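Local atomic coordinates of serine protease pet (Escherichia coli, PDB entry 4OM9), a protein that acts as a secreted serine protease enterotoxin of enteroaggregative E. coli, an autotransporter passenger that probably cleaves the host cytoskeletal protein alpha-fodrin. Residues H485-D488 / N493-L496; A512-Q517 / D584-E589; S461-N466 / G475-N480. All coordinates share one frame; numbering follows the deposited sequence.

Interaction 1. Residues H485-D488 / N493-L496; sequences HHLD and NARL
The imidazole of His-485 donates from NE2 to the backbone O of Ala-494, 2.8 Å away, and carries the polar half of this contact. Followed outward from the backbone, the side chain leaves with CG anti to its own N (chi1 -180°), which sends the ring across the gap rather than along the strand. CB passes Leu-496 CD2 at 4.0 Å, and CG touches both that methyl and Leu-496 CB. Further out, CD2 packs against Leu-496 CB at 3.6 Å, while CE1 and NE2 close on the carbonyl of Ala-494. That O sits almost exactly in the ring plane, the N-H...O angle is 156°, and NE2 approaches nearly in line with the C=O bond. Leu-496 takes a different side of the same ring: its CB stands over one face, 3.6 Å from the centroid and 12° off the normal, a CH-pi contact. The two side chains lie alongside each other, running opposite ways. The other ring nitrogen, ND1, is hydrogen-bonded to Val-465 O, so carbonyls engage both nitrogens and fix the rotation of the ring. Since both are hydrogen-bonded to carbonyls, the imidazole may well be doubly protonated. This belongs to the right-handed beta-helix of the autotransporter passenger: His-485 lies next to the end of strand 481-486 and points into the interior, and Leu-496 opens strand 496-498 after the intervening turn. Ala-494 is the centre of an inverse gamma turn, with a weak bond from Arg-495 N to Asn-493 O, and this bend presents its carbonyl to the histidine. Beside the polar pair, the CD1 branch of Leu-487 meets the methyl CB of Ala-494 at 3.5 Å, a small apolar contact.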
ATOM      1  N   HIS A 485      19.519  -3.773  -2.277  1.00 28.74           N
ATOM      2  CA  HIS A 485      19.370  -5.213  -2.464  1.00 28.79           C
ATOM      3  C   HIS A 485      20.476  -5.671  -3.439  1.00 29.48           C
ATOM      4  O   HIS A 485      20.216  -5.849  -4.615  1.00 29.98           O
ATOM      5  CB  HIS A 485      17.956  -5.516  -2.976  1.00 28.79           C
ATOM      6  CG  HIS A 485      17.663  -6.964  -3.208  1.00 29.00           C
ATOM      7  ND1 HIS A 485      17.983  -7.952  -2.304  1.00 28.76           N
ATOM      8  CD2 HIS A 485      17.031  -7.588  -4.229  1.00 29.53           C
ATOM      9  CE1 HIS A 485      17.577  -9.119  -2.762  1.00 29.15           C
ATOM     10  NE2 HIS A 485      16.994  -8.928  -3.929  1.00 29.64           N
ATOM     11  N   HIS A 486      21.713  -5.805  -2.938  1.00 29.58           N
ATOM     12  CA  HIS A 486      22.893  -6.148  -3.749  1.00 32.68           C
ATOM     13  C   HIS A 486      23.367  -7.585  -3.551  1.00 35.81           C
ATOM     14  O   HIS A 486      23.534  -8.053  -2.419  1.00 33.35           O
ATOM     15  CB  HIS A 486      24.063  -5.229  -3.419  1.00 30.50           C
ATOM     16  CG  HIS A 486      23.801  -3.777  -3.668  1.00 30.50           C
ATOM     17  ND1 HIS A 486      24.727  -2.806  -3.382  1.00 30.79           N
ATOM     18  CD2 HIS A 486      22.719  -3.144  -4.188  1.00 31.14           C
ATOM     19  CE1 HIS A 486      24.236  -1.618  -3.722  1.00 30.99           C
ATOM     20  NE2 HIS A 486      23.022  -1.798  -4.207  1.00 33.00           N
ATOM     21  N   LEU A 487      23.610  -8.284  -4.648  1.00 37.03           N
ATOM     22  CA  LEU A 487      24.246  -9.591  -4.561  1.00 40.04           C
ATOM     23  C   LEU A 487      25.474  -9.604  -5.457  1.00 41.91           C
ATOM     24  O   LEU A 487      25.551  -8.830  -6.409  1.00 41.49           O
ATOM     25  CB  LEU A 487      23.269 -10.702  -4.925  1.00 38.32           C
ATOM     26  CG  LEU A 487      22.357 -11.064  -3.748  1.00 38.79           C
ATOM     27  CD1 LEU A 487      21.315 -12.059  -4.148  1.00 34.80           C
ATOM     28  CD2 LEU A 487      23.208 -11.640  -2.640  1.00 38.61           C
ATOM     29  N   ASP A 488      26.438 -10.463  -5.126  1.00 47.08           N
ATOM     30  CA  ASP A 488      27.735 -10.492  -5.803  1.00 48.34           C
ATOM     31  C   ASP A 488      27.658 -11.085  -7.197  1.00 49.20           C
ATOM     32  O   ASP A 488      28.463 -10.764  -8.073  1.00 50.52           O
ATOM     33  CB  ASP A 488      28.750 -11.288  -4.978  1.00 50.33           C
ATOM     34  CG  ASP A 488      29.363 -10.470  -3.868  1.00 57.01           C
ATOM     35  OD1 ASP A 488      29.188  -9.234  -3.882  1.00 55.24           O
ATOM     36  OD2 ASP A 488      30.032 -11.058  -2.987  1.00 60.10           O
ATOM     37  N   ASN A 493      16.445 -15.428  -8.922  1.00 50.79           N
ATOM     38  CA  ASN A 493      15.445 -15.953  -8.007  1.00 50.37           C
ATOM     39  C   ASN A 493      15.496 -15.257  -6.653  1.00 47.95           C
ATOM     40  O   ASN A 493      14.619 -15.452  -5.810  1.00 44.61           O
ATOM     41  CB  ASN A 493      15.616 -17.462  -7.861  1.00 55.05           C
ATOM     42  CG  ASN A 493      15.321 -18.202  -9.158  1.00 56.37           C
ATOM     43  OD1 ASN A 493      14.750 -17.633 -10.088  1.00 57.15           O
ATOM     44  ND2 ASN A 493      15.708 -19.473  -9.226  1.00 68.12           N
ATOM     45  N   ALA A 494      16.501 -14.412  -6.466  1.00 36.44           N
ATOM     46  CA  ALA A 494      16.653 -13.682  -5.214  1.00 33.91           C
ATOM     47  C   ALA A 494      15.703 -12.486  -5.131  1.00 33.29           C
ATOM     48  O   ALA A 494      16.136 -11.335  -4.974  1.00 30.86           O
ATOM     49  CB  ALA A 494      18.097 -13.227  -5.046  1.00 34.38           C
ATOM     50  N   ARG A 495      14.405 -12.762  -5.211  1.00 34.63           N
ATOM     51  CA  ARG A 495      13.411 -11.700  -5.290  1.00 34.22           C
ATOM     52  C   ARG A 495      13.102 -11.114  -3.934  1.00 34.48           C
ATOM     53  O   ARG A 495      12.632 -11.814  -3.043  1.00 32.13           O
ATOM     54  CB  ARG A 495      12.113 -12.210  -5.928  1.00 36.12           C
ATOM     55  CG  ARG A 495      12.193 -12.376  -7.436  1.00 44.66           C
ATOM     56  CD  ARG A 495      10.912 -12.930  -8.025  1.00 39.69           C
ATOM     57  NE  ARG A 495      11.149 -14.201  -8.695  1.00 40.42           N
ATOM     58  CZ  ARG A 495      11.430 -14.327  -9.986  1.00 55.56           C
ATOM     59  NH1 ARG A 495      11.518 -13.253 -10.769  1.00 58.36           N
ATOM     60  NH2 ARG A 495      11.629 -15.538 -10.491  1.00 56.63           N
ATOM     61  N   LEU A 496      13.397  -9.823  -3.790  1.00 30.90           N
ATOM     62  CA  LEU A 496      12.970  -9.031  -2.647  1.00 28.89           C
ATOM     63  C   LEU A 496      11.646  -8.362  -2.989  1.00 29.00           C
ATOM     64  O   LEU A 496      11.568  -7.555  -3.931  1.00 29.37           O
ATOM     65  CB  LEU A 496      14.015  -7.985  -2.275  1.00 28.46           C
ATOM     66  CG  LEU A 496      13.549  -7.004  -1.200  1.00 27.79           C
ATOM     67  CD1 LEU A 496      13.144  -7.756   0.062  1.00 27.32           C
ATOM     68  CD2 LEU A 496      14.595  -5.934  -0.895  1.00 27.57           C
TER

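Interaction 2. Residues A512-Q517 / D584-E589; sequences APLVMQ and DNLNIE
Leu-586 meets Leu-514 and Met-516 through a single methyl, CD1, in a purely apolar contact between two strands of the beta-helix. Along the second segment, the chain turns a corner at Asp-584 and then runs as a strand whose side chains alternate. Asn-585 faces the other way from the contact. Leu-586 comes next and points toward residues 512-517; its CG is anti to the backbone N (chi1 -164°), and CD1 is the branch that reaches across. Met-516 extends its chain beyond CG (chi3 -179°), so that its terminal methyl CE arrives tip to tip with that branch, 3.6 Å from Leu-586 CD1. The Leu-514 side chain comes in at a slant, and its CD2 lies 4.1 Å from the same CD1. One methyl is thus shared by two residues of the same strand, spaced two positions apart and both turned inward. Asn-587 again turns its side chain from the contact. Ile-588 points its CB inward once more, and its side chain touches Ile-509 and Ala-607. Glu-589 closes the strand with its carboxylate OE2 in a salt bridge to Lys-608, while back at the start of the strand Asn-585 OD1 is weakly bonded to Gln-606. Ile-507 touches Met-516 and Ile-509 touches Leu-514, so the strand 506-510 adds further aliphatic groups to the same interior. Such inward-pointing aliphatic residues, meeting between strands on different faces, form the hydrophobic core of a right-handed parallel beta-helix.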
ATOM      1  N   ALA A 512      19.945  -8.888  -8.364  1.00 33.34           N
ATOM      2  CA  ALA A 512      18.832  -9.621  -7.734  1.00 35.90           C
ATOM      3  C   ALA A 512      17.522  -8.841  -7.836  1.00 34.10           C
ATOM      4  O   ALA A 512      17.514  -7.634  -7.665  1.00 32.79           O
ATOM      5  CB  ALA A 512      19.157  -9.921  -6.256  1.00 32.67           C
ATOM      6  N   PRO A 513      16.400  -9.524  -8.108  1.00 37.06           N
ATOM      7  CA  PRO A 513      15.173  -8.780  -8.441  1.00 34.40           C
ATOM      8  C   PRO A 513      14.491  -8.059  -7.265  1.00 32.38           C
ATOM      9  O   PRO A 513      14.538  -8.496  -6.117  1.00 30.67           O
ATOM     10  CB  PRO A 513      14.237  -9.869  -8.997  1.00 36.80           C
ATOM     11  CG  PRO A 513      15.109 -11.083  -9.213  1.00 39.98           C
ATOM     12  CD  PRO A 513      16.200 -10.978  -8.197  1.00 38.71           C
ATOM     13  N   LEU A 514      13.863  -6.937  -7.591  1.00 32.02           N
ATOM     14  CA  LEU A 514      13.017  -6.208  -6.678  1.00 31.92           C
ATOM     15  C   LEU A 514      11.579  -6.210  -7.205  1.00 35.01           C
ATOM     16  O   LEU A 514      11.334  -6.079  -8.414  1.00 31.86           O
ATOM     17  CB  LEU A 514      13.499  -4.773  -6.494  1.00 33.94           C
ATOM     18  CG  LEU A 514      12.764  -4.051  -5.357  1.00 36.07           C
ATOM     19  CD1 LEU A 514      13.374  -4.450  -4.019  1.00 31.76           C
ATOM     20  CD2 LEU A 514      12.805  -2.553  -5.532  1.00 34.68           C
ATOM     21  N   VAL A 515      10.647  -6.364  -6.273  1.00 36.30           N
ATOM     22  CA  VAL A 515       9.218  -6.335  -6.549  1.00 36.30           C
ATOM     23  C   VAL A 515       8.536  -5.407  -5.567  1.00 33.78           C
ATOM     24  O   VAL A 515       8.706  -5.540  -4.348  1.00 32.92           O
ATOM     25  CB  VAL A 515       8.586  -7.716  -6.436  1.00 34.99           C
ATOM     26  CG1 VAL A 515       7.078  -7.606  -6.521  1.00 33.01           C
ATOM     27  CG2 VAL A 515       9.129  -8.619  -7.536  1.00 36.09           C
ATOM     28  N   MET A 516       7.817  -4.435  -6.106  1.00 33.52           N
ATOM     29  CA  MET A 516       6.963  -3.576  -5.315  1.00 37.03           C
ATOM     30  C   MET A 516       5.509  -3.905  -5.657  1.00 36.33           C
ATOM     31  O   MET A 516       5.125  -3.962  -6.845  1.00 38.13           O
ATOM     32  CB  MET A 516       7.255  -2.096  -5.581  1.00 35.65           C
ATOM     33  CG  MET A 516       8.676  -1.643  -5.310  1.00 38.18           C
ATOM     34  SD  MET A 516       8.901   0.021  -5.973  1.00 39.86           S
ATOM     35  CE  MET A 516      10.617   0.331  -5.587  1.00 43.80           C
ATOM     36  N   GLN A 517       4.709  -4.123  -4.620  1.00 31.96           N
ATOM     37  CA  GLN A 517       3.307  -4.485  -4.784  1.00 35.25           C
ATOM     38  C   GLN A 517       2.509  -4.107  -3.560  1.00 33.40           C
ATOM     39  O   GLN A 517       3.083  -3.865  -2.490  1.00 31.38           O
ATOM     40  CB  GLN A 517       3.154  -5.990  -5.036  1.00 37.49           C
ATOM     41  CG  GLN A 517       3.550  -6.842  -3.826  1.00 36.89           C
ATOM     42  CD  GLN A 517       2.989  -8.261  -3.876  1.00 35.24           C
ATOM     43  OE1 GLN A 517       3.310  -9.046  -4.776  1.00 32.27           O
ATOM     44  NE2 GLN A 517       2.159  -8.602  -2.880  1.00 34.33           N
ATOM     45  N   ASP A 584      13.933   9.292  -4.162  1.00 41.94           N
ATOM     46  CA  ASP A 584      14.540  10.220  -5.099  1.00 46.18           C
ATOM     47  C   ASP A 584      15.014   9.454  -6.316  1.00 43.96           C
ATOM     48  O   ASP A 584      14.731   9.838  -7.450  1.00 41.85           O
ATOM     49  CB  ASP A 584      15.691  10.986  -4.456  1.00 45.98           C
ATOM     50  CG  ASP A 584      15.208  11.919  -3.384  1.00 51.87           C
ATOM     51  OD1 ASP A 584      14.088  12.448  -3.558  1.00 54.26           O
ATOM     52  OD2 ASP A 584      15.921  12.106  -2.367  1.00 58.00           O
ATOM     53  N   ASN A 585      15.693   8.342  -6.066  1.00 39.05           N
ATOM     54  CA  ASN A 585      16.235   7.540  -7.144  1.00 41.61           C
ATOM     55  C   ASN A 585      16.250   6.046  -6.857  1.00 38.15           C
ATOM     56  O   ASN A 585      16.612   5.607  -5.774  1.00 37.81           O
ATOM     57  CB  ASN A 585      17.658   8.004  -7.474  1.00 41.72           C
ATOM     58  CG  ASN A 585      17.701   9.432  -7.979  1.00 55.36           C
ATOM     59  OD1 ASN A 585      17.423   9.695  -9.150  1.00 57.28           O
ATOM     60  ND2 ASN A 585      18.042  10.366  -7.098  1.00 53.56           N
ATOM     61  N   LEU A 586      15.833   5.272  -7.842  1.00 38.59           N
ATOM     62  CA  LEU A 586      16.102   3.848  -7.864  1.00 34.88           C
ATOM     63  C   LEU A 586      17.159   3.550  -8.931  1.00 36.81           C
ATOM     64  O   LEU A 586      16.982   3.905 -10.109  1.00 37.57           O
ATOM     65  CB  LEU A 586      14.827   3.052  -8.161  1.00 33.57           C
ATOM     66  CG  LEU A 586      14.922   1.563  -7.839  1.00 33.30           C
ATOM     67  CD1 LEU A 586      13.558   1.018  -7.456  1.00 33.15           C
ATOM     68  CD2 LEU A 586      15.484   0.783  -8.978  1.00 33.06           C
ATOM     69  N   ASN A 587      18.234   2.881  -8.528  1.00 35.15           N
ATOM     70  CA  ASN A 587      19.183   2.332  -9.488  1.00 36.53           C
ATOM     71  C   ASN A 587      19.091   0.800  -9.569  1.00 37.47           C
ATOM     72  O   ASN A 587      19.119   0.117  -8.538  1.00 39.85           O
ATOM     73  CB  ASN A 587      20.605   2.759  -9.128  1.00 40.48           C
ATOM     74  CG  ASN A 587      21.648   2.203 -10.098  1.00 52.22           C
ATOM     75  OD1 ASN A 587      21.716   2.605 -11.269  1.00 49.15           O
ATOM     76  ND2 ASN A 587      22.466   1.271  -9.611  1.00 46.52           N
ATOM     77  N   ILE A 588      18.979   0.266 -10.786  1.00 34.88           N
ATOM     78  CA  ILE A 588      19.005  -1.188 -11.015  1.00 34.66           C
ATOM     79  C   ILE A 588      20.133  -1.568 -11.944  1.00 35.48           C
ATOM     80  O   ILE A 588      20.295  -0.958 -12.993  1.00 35.76           O
ATOM     81  CB  ILE A 588      17.734  -1.744 -11.697  1.00 33.90           C
ATOM     82  CG1 ILE A 588      16.779  -0.630 -12.113  1.00 33.59           C
ATOM     83  CG2 ILE A 588      17.096  -2.899 -10.919  1.00 33.39           C
ATOM     84  CD1 ILE A 588      15.477  -1.182 -12.667  1.00 36.92           C
ATOM     85  N   GLU A 589      20.866  -2.614 -11.594  1.00 35.93           N
ATOM     86  CA  GLU A 589      21.865  -3.157 -12.491  1.00 39.57           C
ATOM     87  C   GLU A 589      21.640  -4.655 -12.677  1.00 39.65           C
ATOM     88  O   GLU A 589      21.461  -5.386 -11.710  1.00 39.19           O
ATOM     89  CB  GLU A 589      23.272  -2.852 -11.967  1.00 41.87           C
ATOM     90  CG  GLU A 589      23.468  -1.362 -11.744  1.00 40.20           C
ATOM     91  CD  GLU A 589      24.900  -0.941 -11.502  1.00 43.59           C
ATOM     92  OE1 GLU A 589      25.763  -1.787 -11.162  1.00 41.30           O
ATOM     93  OE2 GLU A 589      25.149   0.270 -11.656  1.00 48.45           O
TER

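Interaction 3. Residues S461-N466 / G475-N480; sequences SVLSVN and GNVDGN
A backbone hydrogen bond between neighbouring parallel strands and an aliphatic contact spanning the interior of the beta-helix meet here, where the chain passes from strand 461-465 through 476-477 toward strand 481-486. At one end, where the pairing of 461-465 with 481-486 begins, Ser-461 N donates to Asn-480 O over 3.1 Å. The bond is nearly straight, 176° at the hydrogen, and the donor lies in the carbonyl plane. The same carbonyl also receives Asn-454 ND2, so two donors grip it; Ser-461 OG is hydrogen-bonded to the backbone O of His-436, while the amide of Asn-480 is held at OD1 by Asn-505 and at ND2 by the backbone O of Asn-456. In the interior Leu-463 CD2 packs on Val-477 CG2 at 4.0 Å, the two side chains meeting at an angle. Leu-463 leaves its backbone with CG anti to N (chi1 165°), which carries its branches inward toward Val-477. Around this pair, Val-481, Leu-483 and Phe-440 press on Leu-463, and Ile-502 on Val-477. Strand 461-465 runs parallel between strands 438-440 and 481-486, and strand 476-477 lies next to strand 451-453.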
ATOM      1  N   SER A 461      21.402   6.225   6.928  1.00 31.70           N
ATOM      2  CA  SER A 461      21.551   4.819   7.257  1.00 31.44           C
ATOM      3  C   SER A 461      21.339   3.958   6.030  1.00 29.13           C
ATOM      4  O   SER A 461      20.310   4.061   5.356  1.00 30.11           O
ATOM      5  CB  SER A 461      20.552   4.397   8.347  1.00 29.41           C
ATOM      6  OG  SER A 461      20.936   4.828   9.648  1.00 29.24           O
ATOM      7  N   VAL A 462      22.299   3.089   5.741  1.00 36.08           N
ATOM      8  CA  VAL A 462      22.113   2.149   4.646  1.00 34.47           C
ATOM      9  C   VAL A 462      21.483   0.891   5.197  1.00 34.27           C
ATOM     10  O   VAL A 462      22.052   0.231   6.070  1.00 33.30           O
ATOM     11  CB  VAL A 462      23.418   1.780   3.938  1.00 32.84           C
ATOM     12  CG1 VAL A 462      23.131   0.776   2.822  1.00 35.14           C
ATOM     13  CG2 VAL A 462      24.100   3.012   3.398  1.00 33.69           C
ATOM     14  N   LEU A 463      20.293   0.575   4.696  1.00 33.40           N
ATOM     15  CA  LEU A 463      19.632  -0.671   5.039  1.00 32.20           C
ATOM     16  C   LEU A 463      19.823  -1.688   3.907  1.00 33.55           C
ATOM     17  O   LEU A 463      19.317  -1.506   2.802  1.00 34.79           O
ATOM     18  CB  LEU A 463      18.157  -0.417   5.316  1.00 29.27           C
ATOM     19  CG  LEU A 463      17.234  -1.632   5.357  1.00 31.69           C
ATOM     20  CD1 LEU A 463      17.612  -2.526   6.522  1.00 30.17           C
ATOM     21  CD2 LEU A 463      15.791  -1.190   5.473  1.00 26.75           C
ATOM     22  N   SER A 464      20.573  -2.748   4.182  1.00 31.42           N
ATOM     23  CA  SER A 464      20.836  -3.771   3.185  1.00 31.21           C
ATOM     24  C   SER A 464      19.980  -5.016   3.437  1.00 31.80           C
ATOM     25  O   SER A 464      19.922  -5.545   4.561  1.00 31.26           O
ATOM     26  CB  SER A 464      22.331  -4.138   3.181  1.00 32.12           C
ATOM     27  OG  SER A 464      23.158  -2.991   2.974  1.00 30.01           O
ATOM     28  N   VAL A 465      19.293  -5.481   2.400  1.00 29.78           N
ATOM     29  CA  VAL A 465      18.533  -6.718   2.498  1.00 29.05           C
ATOM     30  C   VAL A 465      18.969  -7.606   1.375  1.00 30.26           C
ATOM     31  O   VAL A 465      18.706  -7.303   0.216  1.00 30.50           O
ATOM     32  CB  VAL A 465      17.018  -6.498   2.396  1.00 31.45           C
ATOM     33  CG1 VAL A 465      16.289  -7.819   2.604  1.00 29.36           C
ATOM     34  CG2 VAL A 465      16.566  -5.436   3.378  1.00 27.88           C
ATOM     35  N   ASN A 466      19.655  -8.693   1.696  1.00 28.68           N
ATOM     36  CA  ASN A 466      20.281  -9.486   0.646  1.00 31.34           C
ATOM     37  C   ASN A 466      19.859 -10.942   0.660  1.00 28.97           C
ATOM     38  O   ASN A 466      20.669 -11.833   0.498  1.00 31.12           O
ATOM     39  CB  ASN A 466      21.811  -9.364   0.723  1.00 28.58           C
ATOM     40  CG  ASN A 466      22.358  -9.751   2.051  1.00 31.37           C
ATOM     41  OD1 ASN A 466      21.608 -10.193   2.929  1.00 33.11           O
ATOM     42  ND2 ASN A 466      23.679  -9.601   2.231  1.00 29.90           N
ATOM     43  N   GLY A 475       6.874  -5.067   6.379  1.00 27.51           N
ATOM     44  CA  GLY A 475       6.957  -3.828   7.146  1.00 29.68           C
ATOM     45  C   GLY A 475       7.233  -2.587   6.308  1.00 31.50           C
ATOM     46  O   GLY A 475       7.219  -2.640   5.069  1.00 28.25           O
ATOM     47  N   ASN A 476       7.509  -1.463   6.965  1.00 31.00           N
ATOM     48  CA  ASN A 476       7.773  -0.231   6.228  1.00 30.45           C
ATOM     49  C   ASN A 476       9.216   0.287   6.334  1.00 31.95           C
ATOM     50  O   ASN A 476      10.042  -0.253   7.071  1.00 29.87           O
ATOM     51  CB  ASN A 476       6.825   0.874   6.683  1.00 31.33           C
ATOM     52  CG  ASN A 476       5.406   0.391   6.837  1.00 33.01           C
ATOM     53  OD1 ASN A 476       4.762   0.013   5.860  1.00 34.01           O
ATOM     54  ND2 ASN A 476       4.903   0.400   8.080  1.00 30.11           N
ATOM     55  N   VAL A 477       9.491   1.329   5.554  1.00 28.24           N
ATOM     56  CA  VAL A 477      10.713   2.100   5.628  1.00 28.13           C
ATOM     57  C   VAL A 477      10.367   3.579   5.526  1.00 31.47           C
ATOM     58  O   VAL A 477       9.624   3.998   4.623  1.00 32.29           O
ATOM     59  CB  VAL A 477      11.720   1.744   4.485  1.00 27.19           C
ATOM     60  CG1 VAL A 477      12.939   2.664   4.540  1.00 27.18           C
ATOM     61  CG2 VAL A 477      12.143   0.294   4.562  1.00 27.39           C
ATOM     62  N   ASP A 478      10.907   4.385   6.427  1.00 30.20           N
ATOM     63  CA  ASP A 478      10.871   5.819   6.210  1.00 33.90           C
ATOM     64  C   ASP A 478      12.056   6.455   6.925  1.00 34.15           C
ATOM     65  O   ASP A 478      12.945   5.755   7.400  1.00 34.87           O
ATOM     66  CB  ASP A 478       9.527   6.422   6.652  1.00 32.31           C
ATOM     67  CG  ASP A 478       9.324   6.404   8.161  1.00 32.92           C
ATOM     68  OD1 ASP A 478      10.252   6.075   8.926  1.00 34.35           O
ATOM     69  OD2 ASP A 478       8.212   6.752   8.594  1.00 41.54           O
ATOM     70  N   GLY A 479      12.070   7.780   6.992  1.00 42.49           N
ATOM     71  CA  GLY A 479      13.212   8.484   7.540  1.00 40.79           C
ATOM     72  C   GLY A 479      14.425   8.508   6.621  1.00 41.12           C
ATOM     73  O   GLY A 479      14.324   8.269   5.411  1.00 39.96           O
ATOM     74  N   ASN A 480      15.579   8.785   7.221  1.00 34.43           N
ATOM     75  CA  ASN A 480      16.814   9.039   6.491  1.00 39.71           C
ATOM     76  C   ASN A 480      17.555   7.751   6.146  1.00 37.97           C
ATOM     77  O   ASN A 480      18.632   7.481   6.676  1.00 34.88           O
ATOM     78  CB  ASN A 480      17.709   9.973   7.310  1.00 41.03           C
ATOM     79  CG  ASN A 480      18.926  10.452   6.535  1.00 44.25           C
ATOM     80  OD1 ASN A 480      18.940  10.432   5.306  1.00 43.68           O
ATOM     81  ND2 ASN A 480      19.959  10.886   7.258  1.00 42.84           N
TER

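From the N terminus, interaction 3 comes first and closes the turn between strand 461-465 and residues 475-480. The chain then enters strand 481-486, and interaction 1 closes the short loop between its end and strand 496-498. Interaction 2 comes last and spans the longest excursion, 66 residues that include two helices, before strand 585-589. The three lie in series, neither nested nor crossing. Interactions 3 and 1 are linked through Val-465 O and His-485 ND1; interactions 1 and 2 share the pairing of Leu-496 with Pro-513 and Val-515. Interactions 1 and 3 tie neighbouring parts of the coil; interaction 2 joins two faces across the inserted segment, its nearest atoms about 7 Å from interaction 3.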